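Local coordinates for HRDC domain-containing protein (Bifidobacterium adolescentis ATCC 15703, PDB 3CYM), which is of uncharacterised function but probably acts as a 3'-5' exonuclease on nucleic acids, at residues A[43-47]-A[103-108]. Numbering follows the deposited sequence.
With NA (sodium ion), chain B; NA (sodium ion), chain C.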
loop_
_atom_site.group_PDB
_atom_site.type_symbol
_atom_site.label_atom_id
_atom_site.label_comp_id
_atom_site.label_asym_id
_atom_site.label_seq_id
_atom_site.Cartn_x
_atom_site.Cartn_y
_atom_site.Cartn_z
ATOM N N ALA A 43 -11.715 10.783 -4.741
ATOM C CA ALA A 43 -10.464 11.065 -4.026
ATOM C C ALA A 43 -9.272 10.237 -4.505
ATOM O O ALA A 43 -9.443 9.140 -5.033
ATOM C CB ALA A 43 -10.650 10.887 -2.532
ATOM N N ASP A 44 -8.071 10.786 -4.322
ATOM C CA ASP A 44 -6.808 10.076 -4.570
ATOM C C ASP A 44 -5.639 10.818 -3.918
ATOM O O ASP A 44 -5.810 11.932 -3.415
ATOM C CB ASP A 44 -6.549 9.925 -6.077
ATOM C CG ASP A 44 -5.714 8.720 -6.404
ATOM O OD1 ASP A 44 -5.404 7.930 -5.494
ATOM O OD2 ASP A 44 -5.335 8.547 -7.577
ATOM N N ALA A 45 -4.455 10.205 -3.933
ATOM C CA ALA A 45 -3.249 10.832 -3.403
ATOM C C ALA A 45 -2.015 10.327 -4.118
ATOM O O ALA A 45 -1.950 9.167 -4.528
ATOM C CB ALA A 45 -3.121 10.581 -1.914
ATOM N N GLU A 46 -1.027 11.203 -4.251
ATOM C CA GLU A 46 0.257 10.817 -4.811
ATOM C C GLU A 46 1.354 10.866 -3.759
ATOM O O GLU A 46 1.353 11.735 -2.888
ATOM C CB GLU A 46 0.631 11.707 -5.995
ATOM C CG GLU A 46 -0.384 11.729 -7.150
ATOM C CD GLU A 46 -0.781 10.346 -7.649
ATOM O OE1 GLU A 46 0.101 9.499 -7.877
ATOM O OE2 GLU A 46 -1.994 10.091 -7.825
ATOM N N ARG A 47 2.291 9.930 -3.855
ATOM C CA ARG A 47 3.437 9.906 -2.957
ATOM C C ARG A 47 4.750 9.685 -3.707
ATOM O O ARG A 47 4.778 9.112 -4.794
ATOM C CB ARG A 47 3.242 8.894 -1.828
ATOM C CG ARG A 47 2.926 7.490 -2.266
ATOM C CD ARG A 47 2.265 6.718 -1.126
ATOM N NE ARG A 47 0.959 7.282 -0.803
ATOM C CZ ARG A 47 -0.194 6.882 -1.335
ATOM N NH1 ARG A 47 -1.318 7.475 -0.975
ATOM N NH2 ARG A 47 -0.233 5.890 -2.214
ATOM N N GLN A 103 -4.526 1.981 0.419
ATOM C CA GLN A 103 -3.357 2.773 0.044
ATOM C C GLN A 103 -3.404 4.233 0.508
ATOM O O GLN A 103 -2.406 4.748 1.004
ATOM C CB GLN A 103 -3.129 2.705 -1.469
ATOM C CG GLN A 103 -1.883 1.921 -1.908
ATOM C CD GLN A 103 -1.743 0.551 -1.249
ATOM O OE1 GLN A 103 -0.764 0.292 -0.547
ATOM N NE2 GLN A 103 -2.715 -0.331 -1.475
ATOM N N ASP A 104 -4.551 4.897 0.343
ATOM C CA ASP A 104 -4.646 6.336 0.624
ATOM C C ASP A 104 -5.286 6.726 1.953
ATOM O O ASP A 104 -5.122 7.861 2.401
ATOM C CB ASP A 104 -5.370 7.078 -0.501
ATOM C CG ASP A 104 -4.728 6.865 -1.849
ATOM O OD1 ASP A 104 -3.487 6.736 -1.933
ATOM O OD2 ASP A 104 -5.479 6.816 -2.844
ATOM N N LEU A 105 -6.020 5.812 2.571
ATOM C CA LEU A 105 -6.658 6.117 3.854
ATOM C C LEU A 105 -5.697 6.418 5.018
ATOM O O LEU A 105 -6.005 7.294 5.830
ATOM C CB LEU A 105 -7.703 5.057 4.241
ATOM C CG LEU A 105 -9.042 5.023 3.481
ATOM C CD1 LEU A 105 -9.766 3.724 3.768
ATOM C CD2 LEU A 105 -9.951 6.206 3.781
ATOM N N PRO A 106 -4.542 5.708 5.120
ATOM C CA PRO A 106 -3.636 6.095 6.210
ATOM C C PRO A 106 -3.097 7.523 6.107
ATOM O O PRO A 106 -3.010 8.222 7.124
ATOM C CB PRO A 106 -2.492 5.082 6.090
ATOM C CG PRO A 106 -3.080 3.925 5.380
ATOM C CD PRO A 106 -4.012 4.541 4.388
ATOM N N GLY A 107 -2.775 7.948 4.884
ATOM C CA GLY A 107 -2.271 9.293 4.618
ATOM C C GLY A 107 -3.311 10.374 4.828
ATOM O O GLY A 107 -2.989 11.433 5.355
ATOM N N PHE A 108 -4.549 10.105 4.410
ATOM C CA PHE A 108 -5.687 11.001 4.654
ATOM C C PHE A 108 -5.953 11.171 6.146
ATOM O O PHE A 108 -6.159 12.288 6.614
ATOM C CB PHE A 108 -6.969 10.489 3.982
ATOM C CG PHE A 108 -6.966 10.579 2.475
ATOM C CD1 PHE A 108 -7.758 9.727 1.729
ATOM C CD2 PHE A 108 -6.178 11.508 1.801
ATOM C CE1 PHE A 108 -7.768 9.798 0.344
ATOM C CE2 PHE A 108 -6.190 11.588 0.419
ATOM C CZ PHE A 108 -6.985 10.729 -0.308
HETATM NA NA NA B . -2.965 7.676 -8.417
HETATM NA NA NA C . -3.829 5.695 -5.125
HETATM O O HOH W 1 -1.962 7.252 -6.323
HETATM O O HOH W 2 -0.720 7.028 -9.251
HETATM O O HOH W 3 -2.940 9.129 1.299
HETATM O O HOH W 4 -6.408 5.589 -4.916
HETATM O O HOH W 5 -4.107 5.797 -7.559
HETATM O O HOH W 6 -4.433 3.517 -4.274
#
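Asp-44 OD1, which sits 2.9 Å from Asp-104 OD2, is gripped by the chain C sodium at 2.8 Å and, weakly, by the N-H of Ala-45. Those two carboxylate oxygens are both acceptors, and the cation beside them probably eases their repulsion; water 4, bound to the chain C sodium, probably donates to Asp-104 OD2. The other Asp-44 oxygen, OD2, binds the chain B sodium at 2.7 Å, alongside Glu-46 and Asp-172. The clustered acids match the DEDD signature of 3'-5' exonucleases, with Asp-104 probably the aspartate of the second motif.

Asp-104 OD1 turns instead to Arg-47, forming a salt bridge with NH1 that refines at 2.5 Å, a length to treat as doubtful. The carboxylate lies at the guanidinium edge, its plane 42° from that of the arginine. With CG wedged between backbone N and carbonyl carbon (chi1 55°), a bend at chi3 brings the guanidinium to the helix, where Gln-103 O lies over one face. Replacing this arginine by an alanine is likely to leave Asp-104 OD1 without its charged mate and the carboxylate freer to turn.

Farther along the helix, Phe-108 meets the strand edge-on, CZ 3.5 Å from Asp-44 O, and obliquely touches the methyls of Ala-43 and Ala-45. Segments 43-47 and 103-108 cross at 82°, on strand 40-47, which lies between 57-65 and 95-98 in the sheet, and helix 101-111, while helix 163-174 brings Asp-172 to the chain B sodium.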